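Local coordinates for dihydroneopterin triphosphate diphosphatase (PDB 5U7F), which probably catalyses the metal-dependent hydrolysis of dihydroneopterin triphosphate to dihydroneopterin monophosphate and pyrophosphate, a step in folate biosynthesis, at residues Val15-Asp20 with Cys104-His109; Val61-Val66 with Arg111-Thr116; Gln37-Ser42 with Arg55-Glu60. All coordinates share one frame; numbering follows the deposited sequence.

From the N terminus, strand 10-18 supplies Val15-Asp20, the first half of interaction 1. Its partner, Cys104-His109, follows 84 residues later and closes a long loop. Interaction 3 is nested inside that loop: Gln37-Ser42 on strand 36-42 meets Arg55-Glu60 on helix 49-61 after a short connection. Val61-Val66 comes directly after, so interactions 3 and 2 stand in series. Interaction 2 closes only at Arg111-Thr116, beyond Cys104-His109, and therefore crosses interaction 1. Strands 10-18 and 36-42 are neighbours in one mixed sheet. Interaction 3 sets the helix on that sheet, and interaction 2 ties the end of the helix to the loop before strand 118-125.

Interaction 1. Residues Val15-Asp20 with Cys104-His109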
loop_
_atom_site.group_PDB
_atom_site.type_symbol
_atom_site.label_atom_id
_atom_site.label_comp_id
_atom_site.label_asym_id
_atom_site.label_seq_id
_atom_site.Cartn_x
_atom_site.Cartn_y
_atom_site.Cartn_z
ATOM N N VAL A 15 -1.876 4.642 -0.306
ATOM C CA VAL A 15 -3.312 4.537 -0.443
ATOM C C VAL A 15 -3.710 5.201 -1.740
ATOM O O VAL A 15 -3.596 6.430 -1.910
ATOM C CB VAL A 15 -4.055 5.154 0.766
ATOM C CG1 VAL A 15 -5.519 4.969 0.613
ATOM C CG2 VAL A 15 -3.612 4.480 2.062
ATOM N N ILE A 16 -4.145 4.356 -2.664
ATOM C CA ILE A 16 -4.654 4.775 -3.962
ATOM C C ILE A 16 -6.175 4.903 -3.948
ATOM O O ILE A 16 -6.908 4.022 -3.508
ATOM C CB ILE A 16 -4.217 3.796 -5.078
ATOM C CG1 ILE A 16 -2.698 3.791 -5.180
ATOM C CG2 ILE A 16 -4.836 4.184 -6.436
ATOM C CD1 ILE A 16 -2.105 2.896 -6.225
ATOM N N TYR A 17 -6.665 6.035 -4.450
ATOM C CA TYR A 17 -8.096 6.269 -4.472
ATOM C C TYR A 17 -8.459 7.194 -5.616
ATOM O O TYR A 17 -7.624 7.892 -6.153
ATOM C CB TYR A 17 -8.592 6.838 -3.154
ATOM C CG TYR A 17 -8.146 8.267 -2.865
ATOM C CD1 TYR A 17 -6.862 8.543 -2.424
ATOM C CD2 TYR A 17 -9.020 9.334 -3.049
ATOM C CE1 TYR A 17 -6.454 9.844 -2.163
ATOM C CE2 TYR A 17 -8.635 10.621 -2.794
ATOM C CZ TYR A 17 -7.350 10.884 -2.358
ATOM O OH TYR A 17 -6.959 12.174 -2.082
ATOM N N ALA A 18 -9.719 7.113 -6.034
ATOM C CA ALA A 18 -10.197 7.953 -7.110
ATOM C C ALA A 18 -10.776 9.215 -6.524
ATOM O O ALA A 18 -11.637 9.154 -5.651
ATOM C CB ALA A 18 -11.247 7.235 -7.935
ATOM N N GLN A 19 -10.343 10.348 -7.054
ATOM C CA GLN A 19 -10.838 11.654 -6.597
ATOM C C GLN A 19 -12.348 11.865 -6.808
ATOM O O GLN A 19 -13.029 12.390 -5.942
ATOM C CB GLN A 19 -10.085 12.764 -7.301
ATOM C CG GLN A 19 -10.472 14.185 -6.822
ATOM C CD GLN A 19 -10.271 14.399 -5.316
ATOM O OE1 GLN A 19 -9.365 13.833 -4.711
ATOM N NE2 GLN A 19 -11.113 15.232 -4.716
ATOM N N ASP A 20 -12.888 11.464 -7.947
ATOM C CA ASP A 20 -14.307 11.732 -8.177
ATOM C C ASP A 20 -15.242 10.854 -7.305
ATOM O O ASP A 20 -16.162 11.381 -6.691
ATOM C CB ASP A 20 -14.625 11.594 -9.668
ATOM C CG ASP A 20 -14.474 10.171 -10.186
ATOM O OD1 ASP A 20 -14.028 9.282 -9.420
ATOM O OD2 ASP A 20 -14.794 9.957 -11.378
ATOM N N CYS A 104 -0.296 8.960 -0.139
ATOM C CA CYS A 104 -1.649 9.009 -0.692
ATOM C C CYS A 104 -1.483 9.281 -2.185
ATOM O O CYS A 104 -0.590 10.019 -2.584
ATOM C CB CYS A 104 -2.487 10.095 0.022
ATOM S SG CYS A 104 -2.130 10.237 1.828
ATOM N N LEU A 105 -2.270 8.617 -3.020
ATOM C CA LEU A 105 -2.236 8.876 -4.456
ATOM C C LEU A 105 -3.659 8.950 -4.991
ATOM O O LEU A 105 -4.408 7.980 -4.984
ATOM C CB LEU A 105 -1.427 7.813 -5.203
ATOM C CG LEU A 105 -1.460 7.918 -6.735
ATOM C CD1 LEU A 105 -0.835 9.236 -7.185
ATOM C CD2 LEU A 105 -0.772 6.746 -7.384
ATOM N N ALA A 106 -4.008 10.144 -5.458
ATOM C CA ALA A 106 -5.334 10.439 -5.955
ATOM C C ALA A 106 -5.298 10.299 -7.467
ATOM O O ALA A 106 -4.515 10.973 -8.111
ATOM C CB ALA A 106 -5.748 11.837 -5.547
ATOM N N LEU A 107 -6.085 9.374 -8.014
ATOM C CA LEU A 107 -6.283 9.309 -9.450
ATOM C C LEU A 107 -7.523 10.121 -9.783
ATOM O O LEU A 107 -8.407 10.290 -8.939
ATOM C CB LEU A 107 -6.445 7.873 -9.929
ATOM C CG LEU A 107 -5.329 6.917 -9.504
ATOM C CD1 LEU A 107 -5.641 5.516 -10.002
ATOM C CD2 LEU A 107 -3.958 7.377 -9.997
ATOM N N PRO A 108 -7.602 10.640 -11.012
ATOM C CA PRO A 108 -8.788 11.452 -11.286
ATOM C C PRO A 108 -10.074 10.644 -11.363
ATOM O O PRO A 108 -11.131 11.153 -10.978
ATOM C CB PRO A 108 -8.469 12.109 -12.642
ATOM C CG PRO A 108 -7.365 11.317 -13.227
ATOM C CD PRO A 108 -6.591 10.750 -12.077
ATOM N N HIS A 109 -9.966 9.397 -11.810
ATOM C CA HIS A 109 -11.101 8.493 -11.961
ATOM C C HIS A 109 -10.682 7.072 -11.587
ATOM O O HIS A 109 -9.498 6.735 -11.630
ATOM C CB HIS A 109 -11.631 8.483 -13.409
ATOM C CG HIS A 109 -12.018 9.836 -13.942
ATOM N ND1 HIS A 109 -13.240 10.419 -13.689
ATOM C CD2 HIS A 109 -11.337 10.715 -14.717
ATOM C CE1 HIS A 109 -13.299 11.597 -14.288
ATOM N NE2 HIS A 109 -12.156 11.803 -14.917
#
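Tyr17 turns one ring face to Ala106. Ala106 CA lies 4.2 Å from the centroid of the Tyr17 ring, a CH-pi contact offset toward the rim. Ala106 CB touches the phenol end, 3.7 Å from Tyr17 CZ. Chi1 of 70° sets Tyr17 CG between the backbone N and the carbonyl carbon, the start of the ring's course over Ala106. On the other face of the sheet, Ile16 and Leu105 lie side by side and point the same way. Ile16 CG2 also meets Leu107 CD1 obliquely at 3.9 Å.

The backbones run parallel, and four hydrogen bonds join them. The last, from Gln19 N to Leu107 O, is 2.7 Å long and nearly straight. Beyond the strands, His109 ND1 donates to Asp20 OD2 at 2.8 Å. The ring and carboxylate planes stand 78° apart, and the nitrogen meets the oxygen from above the carboxylate plane.

At Ile16 the backbone also pairs with Leu25 of strand 23-29; earlier in strand 10-18 the neighbour is strand 36-42. The Cys75-Cys104 disulfide ties strand 97-107 to strand 72-82. Helix 136-147 packs on the face of Val15 and Cys104, and helix 49-61 on the opposite face, that of Ile16 and Leu105.

Interaction 2. Residues Val61-Val66 with Arg111-Thr116; sequences VTIDVV and RQIVFT
Thr62 OG1 donates a hydrogen bond to Val114 O, with 2.7 Å between the two oxygens. The hydroxyl comes from above the carbonyl plane, 40° out of it. Val61 CA brings a C-H to Val114 O at 3.5 Å. A water forms a second bridge: it donates to Val61 O and accepts from Val114 N, 3.0 Å away. Val114 is thus held through both its N-H and its carbonyl.

Apolar contacts lie beside this polar group. Val61 CB meets Ile113 CG2 at 3.7 Å. Ile63 CD1 approaches Ile113 CD1 at 4.1 Å. The same Ile63 methyl sits over one face of the Arg111 guanidinium, and Ile63 CG1 is 3.8 Å from Arg111 NH1. The Arg111 chain bends at chi3 (79°), which turns NE aside from CB.

The next shell fixes these groups. Glu68 forms a salt bridge with Arg111 NH1, and Trp123 NE1 donates to Arg111 O. Val61 packs on Leu27 and Ile113 on Leu25, both of strand 23-29. Thr62 is the first residue to leave helical geometry after helix 49-61, and its phi is positive (52°). Thr116 OG1 bonds to Glu59 O near the end of that helix.

The chemistry is mixed. A hydroxyl and a water satisfy backbone groups where no regular strand pairing occurs, while buried aliphatic groups pack alongside. Val61 and Thr62 end the Nudix box, so these bonds join the end of the motif to the loop leading to the metal ligand Glu117.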
loop_
_atom_site.group_PDB
_atom_site.type_symbol
_atom_site.label_atom_id
_atom_site.label_comp_id
_atom_site.label_asym_id
_atom_site.label_seq_id
_atom_site.Cartn_x
_atom_site.Cartn_y
_atom_site.Cartn_z
ATOM N N VAL A 61 0.940 -1.839 -9.718
ATOM C CA VAL A 61 -0.276 -1.537 -10.441
ATOM C C VAL A 61 0.002 -0.818 -11.757
ATOM O O VAL A 61 -0.918 -0.279 -12.349
ATOM C CB VAL A 61 -1.257 -0.721 -9.584
ATOM C CG1 VAL A 61 -1.654 -1.534 -8.347
ATOM C CG2 VAL A 61 -0.670 0.625 -9.182
ATOM N N THR A 62 1.249 -0.861 -12.228
ATOM C CA THR A 62 1.613 -0.315 -13.549
ATOM C C THR A 62 1.151 1.132 -13.784
ATOM O O THR A 62 0.744 1.499 -14.882
ATOM C CB THR A 62 1.036 -1.189 -14.694
ATOM O OG1 THR A 62 0.938 -2.560 -14.270
ATOM C CG2 THR A 62 1.941 -1.084 -15.914
ATOM N N ILE A 63 1.198 1.945 -12.737
ATOM C CA ILE A 63 0.891 3.360 -12.842
ATOM C C ILE A 63 2.204 4.095 -12.689
ATOM O O ILE A 63 2.872 3.948 -11.681
ATOM C CB ILE A 63 -0.138 3.809 -11.772
ATOM C CG1 ILE A 63 -1.487 3.179 -12.091
ATOM C CG2 ILE A 63 -0.226 5.345 -11.698
ATOM C CD1 ILE A 63 -2.648 3.556 -11.173
ATOM N N ASP A 64 2.601 4.838 -13.717
ATOM C CA ASP A 64 3.811 5.638 -13.667
ATOM C C ASP A 64 3.465 7.077 -13.288
ATOM O O ASP A 64 2.773 7.773 -14.029
ATOM C CB ASP A 64 4.537 5.605 -15.007
ATOM C CG ASP A 64 5.890 6.274 -14.951
ATOM O OD1 ASP A 64 6.105 7.140 -14.066
ATOM O OD2 ASP A 64 6.747 5.935 -15.796
ATOM N N VAL A 65 3.981 7.528 -12.149
ATOM C CA VAL A 65 3.513 8.783 -11.543
ATOM C C VAL A 65 4.186 10.008 -12.161
ATOM O O VAL A 65 3.592 11.083 -12.236
ATOM C CB VAL A 65 3.755 8.771 -9.992
ATOM C CG1 VAL A 65 3.541 10.144 -9.380
ATOM C CG2 VAL A 65 2.836 7.767 -9.318
ATOM N N VAL A 66 5.437 9.857 -12.573
ATOM C CA VAL A 66 6.162 10.957 -13.202
ATOM C C VAL A 66 5.556 11.268 -14.555
ATOM O O VAL A 66 5.190 12.410 -14.839
ATOM C CB VAL A 66 7.654 10.626 -13.382
ATOM C CG1 VAL A 66 8.394 11.762 -14.122
ATOM C CG2 VAL A 66 8.276 10.346 -12.038
ATOM N N ARG A 111 -10.004 3.397 -12.600
ATOM C CA ARG A 111 -9.531 2.871 -13.876
ATOM C C ARG A 111 -9.274 1.388 -13.796
ATOM O O ARG A 111 -9.307 0.772 -12.734
ATOM C CB ARG A 111 -8.248 3.570 -14.331
ATOM C CG ARG A 111 -7.061 3.317 -13.421
ATOM C CD ARG A 111 -5.737 3.729 -14.020
ATOM N NE ARG A 111 -5.529 5.171 -13.932
ATOM C CZ ARG A 111 -4.411 5.788 -14.294
ATOM N NH1 ARG A 111 -3.383 5.090 -14.759
ATOM N NH2 ARG A 111 -4.322 7.112 -14.179
ATOM N N GLN A 112 -8.943 0.845 -14.947
ATOM C CA GLN A 112 -8.708 -0.566 -15.103
ATOM C C GLN A 112 -7.251 -0.801 -14.734
ATOM O O GLN A 112 -6.379 -0.122 -15.258
ATOM C CB GLN A 112 -9.038 -0.976 -16.544
ATOM C CG GLN A 112 -10.430 -0.450 -17.048
ATOM C CD GLN A 112 -10.484 1.067 -17.416
ATOM O OE1 GLN A 112 -9.453 1.721 -17.644
ATOM N NE2 GLN A 112 -11.706 1.618 -17.462
ATOM N N ILE A 113 -6.994 -1.721 -13.798
ATOM C CA ILE A 113 -5.662 -1.944 -13.254
ATOM C C ILE A 113 -5.025 -3.256 -13.721
ATOM O O ILE A 113 -5.620 -4.322 -13.600
ATOM C CB ILE A 113 -5.702 -1.957 -11.679
ATOM C CG1 ILE A 113 -6.255 -0.641 -11.121
ATOM C CG2 ILE A 113 -4.317 -2.236 -11.078
ATOM C CD1 ILE A 113 -5.424 0.560 -11.456
ATOM N N VAL A 114 -3.804 -3.150 -14.230
ATOM C CA VAL A 114 -2.956 -4.298 -14.485
ATOM C C VAL A 114 -1.994 -4.500 -13.334
ATOM O O VAL A 114 -1.172 -3.629 -13.054
ATOM C CB VAL A 114 -2.175 -4.117 -15.782
ATOM C CG1 VAL A 114 -1.227 -5.277 -16.000
ATOM C CG2 VAL A 114 -3.148 -3.990 -16.937
ATOM N N PHE A 115 -2.085 -5.657 -12.678
ATOM C CA PHE A 115 -1.320 -5.906 -11.451
ATOM C C PHE A 115 -0.325 -7.042 -11.649
ATOM O O PHE A 115 -0.494 -7.861 -12.557
ATOM C CB PHE A 115 -2.279 -6.217 -10.291
ATOM C CG PHE A 115 -3.316 -7.254 -10.624
ATOM C CD1 PHE A 115 -4.551 -6.878 -11.127
ATOM C CD2 PHE A 115 -3.054 -8.604 -10.448
ATOM C CE1 PHE A 115 -5.512 -7.825 -11.448
ATOM C CE2 PHE A 115 -4.015 -9.568 -10.775
ATOM C CZ PHE A 115 -5.251 -9.170 -11.270
ATOM N N THR A 116 0.701 -7.086 -10.799
ATOM C CA THR A 116 1.784 -8.072 -10.919
ATOM C C THR A 116 1.982 -8.921 -9.646
ATOM O O THR A 116 2.221 -10.128 -9.714
ATOM C CB THR A 116 3.106 -7.361 -11.266
ATOM O OG1 THR A 116 3.431 -6.417 -10.238
ATOM C CG2 THR A 116 2.987 -6.617 -12.575
HETATM O O HOH W 1 -2.506 -0.461 -14.323
#

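Interaction 3. Residues Gln37-Ser42 with Arg55-Glu60. With CO (cobalt (II) ion), chain F; CO (cobalt (II) ion), chain E; CO (cobalt (II) ion), chain D; SO4 (sulfate ion), chain C.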
loop_
_atom_site.group_PDB
_atom_site.type_symbol
_atom_site.label_atom_id
_atom_site.label_comp_id
_atom_site.label_asym_id
_atom_site.label_seq_id
_atom_site.Cartn_x
_atom_site.Cartn_y
_atom_site.Cartn_z
ATOM N N GLN A 37 -5.347 -5.255 0.416
ATOM C CA GLN A 37 -4.533 -4.107 0.855
ATOM C C GLN A 37 -4.369 -3.076 -0.224
ATOM O O GLN A 37 -4.569 -3.369 -1.415
ATOM C CB GLN A 37 -3.156 -4.589 1.274
ATOM C CG GLN A 37 -2.462 -5.382 0.207
ATOM C CD GLN A 37 -0.971 -5.531 0.388
ATOM O OE1 GLN A 37 -0.272 -6.056 -0.500
ATOM N NE2 GLN A 37 -0.467 -5.126 1.551
ATOM N N SER A 38 -3.987 -1.865 0.172
ATOM C CA SER A 38 -3.429 -0.893 -0.748
ATOM C C SER A 38 -1.985 -1.329 -1.116
ATOM O O SER A 38 -1.529 -2.427 -0.726
ATOM C CB SER A 38 -3.456 0.521 -0.112
ATOM O OG SER A 38 -4.693 0.761 0.555
ATOM N N VAL A 39 -1.289 -0.535 -1.919
ATOM C CA VAL A 39 0.082 -0.872 -2.303
ATOM C C VAL A 39 1.034 -0.768 -1.095
ATOM O O VAL A 39 1.047 0.244 -0.419
ATOM C CB VAL A 39 0.550 0.033 -3.442
ATOM C CG1 VAL A 39 2.037 -0.060 -3.670
ATOM C CG2 VAL A 39 -0.191 -0.336 -4.726
ATOM N N THR A 40 1.784 -1.832 -0.801
ATOM C CA THR A 40 2.831 -1.775 0.241
ATOM C C THR A 40 4.113 -2.309 -0.367
ATOM O O THR A 40 4.074 -3.037 -1.352
ATOM C CB THR A 40 2.491 -2.576 1.528
ATOM O OG1 THR A 40 2.466 -3.979 1.249
ATOM C CG2 THR A 40 1.171 -2.143 2.120
ATOM N N GLY A 41 5.256 -1.921 0.189
ATOM C CA GLY A 41 6.512 -2.475 -0.265
ATOM C C GLY A 41 7.656 -2.061 0.624
ATOM O O GLY A 41 7.578 -1.008 1.264
ATOM N N SER A 42 8.698 -2.891 0.659
ATOM C CA SER A 42 9.929 -2.577 1.402
ATOM C C SER A 42 10.723 -1.444 0.763
ATOM O O SER A 42 10.793 -1.326 -0.459
ATOM C CB SER A 42 10.835 -3.812 1.508
ATOM O OG SER A 42 10.269 -4.813 2.330
ATOM N N ARG A 55 8.231 3.594 -6.901
ATOM C CA ARG A 55 8.674 2.382 -7.570
ATOM C C ARG A 55 7.646 1.274 -7.428
ATOM O O ARG A 55 7.307 0.629 -8.408
ATOM C CB ARG A 55 10.009 1.904 -7.042
ATOM C CG ARG A 55 10.449 0.571 -7.672
ATOM C CD ARG A 55 11.697 0.046 -7.097
ATOM N NE ARG A 55 11.714 0.154 -5.639
ATOM C CZ ARG A 55 11.099 -0.681 -4.813
ATOM N NH1 ARG A 55 10.428 -1.734 -5.287
ATOM N NH2 ARG A 55 11.175 -0.472 -3.504
ATOM N N GLU A 56 7.178 1.031 -6.205
ATOM C CA GLU A 56 6.193 -0.005 -5.946
ATOM C C GLU A 56 4.871 0.272 -6.672
ATOM O O GLU A 56 4.179 -0.641 -7.087
ATOM C CB GLU A 56 5.956 -0.123 -4.449
ATOM C CG GLU A 56 7.158 -0.657 -3.702
ATOM C CD GLU A 56 7.385 -2.182 -3.871
ATOM O OE1 GLU A 56 6.441 -2.859 -4.292
ATOM O OE2 GLU A 56 8.498 -2.685 -3.551
ATOM N N VAL A 57 4.512 1.537 -6.826
ATOM C CA VAL A 57 3.270 1.852 -7.510
ATOM C C VAL A 57 3.417 1.468 -8.989
ATOM O O VAL A 57 2.493 0.900 -9.577
ATOM C CB VAL A 57 2.887 3.334 -7.350
ATOM C CG1 VAL A 57 1.785 3.731 -8.346
ATOM C CG2 VAL A 57 2.431 3.585 -5.907
ATOM N N LYS A 58 4.591 1.748 -9.562
ATOM C CA LYS A 58 4.870 1.339 -10.947
ATOM C C LYS A 58 4.851 -0.192 -11.071
ATOM O O LYS A 58 4.150 -0.724 -11.915
ATOM C CB LYS A 58 6.216 1.891 -11.425
ATOM C CG LYS A 58 6.223 2.322 -12.893
ATOM C CD LYS A 58 7.632 2.635 -13.400
ATOM C CE LYS A 58 7.642 2.799 -14.921
ATOM N NZ LYS A 58 9.016 2.999 -15.486
ATOM N N GLU A 59 5.609 -0.880 -10.206
ATOM C CA GLU A 59 5.699 -2.361 -10.198
ATOM C C GLU A 59 4.367 -3.085 -9.954
ATOM O O GLU A 59 4.060 -4.065 -10.638
ATOM C CB GLU A 59 6.705 -2.843 -9.122
ATOM C CG GLU A 59 8.183 -2.513 -9.396
ATOM C CD GLU A 59 9.145 -2.980 -8.273
ATOM O OE1 GLU A 59 10.368 -2.709 -8.373
ATOM O OE2 GLU A 59 8.681 -3.630 -7.304
ATOM N N GLU A 60 3.584 -2.618 -8.983
ATOM C CA GLU A 60 2.421 -3.355 -8.510
ATOM C C GLU A 60 1.116 -3.060 -9.229
ATOM O O GLU A 60 0.253 -3.927 -9.312
ATOM C CB GLU A 60 2.220 -3.097 -7.020
ATOM C CG GLU A 60 3.405 -3.663 -6.185
ATOM C CD GLU A 60 3.101 -3.911 -4.733
ATOM O OE1 GLU A 60 1.993 -3.580 -4.299
ATOM O OE2 GLU A 60 4.000 -4.443 -4.017
HETATM CO CO CO F . 3.789 -4.957 -2.018
HETATM CO CO CO E . 6.037 -4.880 -4.258
HETATM CO CO CO D . 9.255 -4.616 -3.099
HETATM S S SO4 C . 6.872 -5.936 -1.246
HETATM O O1 SO4 C . 6.392 -5.986 0.145
HETATM O O2 SO4 C . 7.108 -7.312 -1.691
HETATM O O3 SO4 C . 5.869 -5.266 -2.094
HETATM O O4 SO4 C . 8.134 -5.207 -1.315
HETATM O O HOH W 2 1.667 -4.436 -1.876
HETATM O O HOH W 3 10.794 -3.636 -1.991
HETATM O O HOH W 4 10.337 -4.544 -4.968
HETATM O O HOH W 5 6.322 -4.884 -6.382
HETATM O O HOH W 6 10.255 -6.637 -2.728
HETATM O O HOH W 7 7.875 -5.432 -4.314
#
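Strand 39-42 passes helix 55-60 with 8.3 Å between their axes and 118° between their directions, and Gly41 CA comes close to Glu56. Val39 points at the helix. Its CG1 lies 3.6 Å from Glu60 OE1 and also touches Glu56 CB and Val57 CG2.

Beyond Val39, the two glutamates reach the metals. Glu60 OE2 bridges two cobalt ions, at 2.1 Å from each. One of them is also bound by Thr40 O at 2.0 Å. The other takes Glu56 OE1, while Glu56 OE2 binds a third cobalt, so the Glu56 carboxylate spans two ions. Its chain bends at chi2 (-75°), which turns CD aside from a straight course. Glu117 is a further ligand of the first two ions. A sulfate, probably from the crystallisation liquor, bridges all three and accepts a bond from Ser42 N.

A second shell orients the ligands. Arg55 NH1 donates to Glu56 OE2 at 2.8 Å, from above the carboxylate plane, and more weakly to Glu59. Arg55 NH2 makes a salt bridge with Glu47 and a weak bond to Ser42 O. A cobalt-bound water links Gln37 OE1, Thr40 N and Glu60 OE1.

Gly41, Ser42 and the helix residues belong to the Nudix box, a loop-helix-loop motif. Its helix glutamates and the carbonyl of Thr40, just before it, gather the metals at the metal site of the Nudix fold, where cobalt probably stands in for the magnesium cofactor.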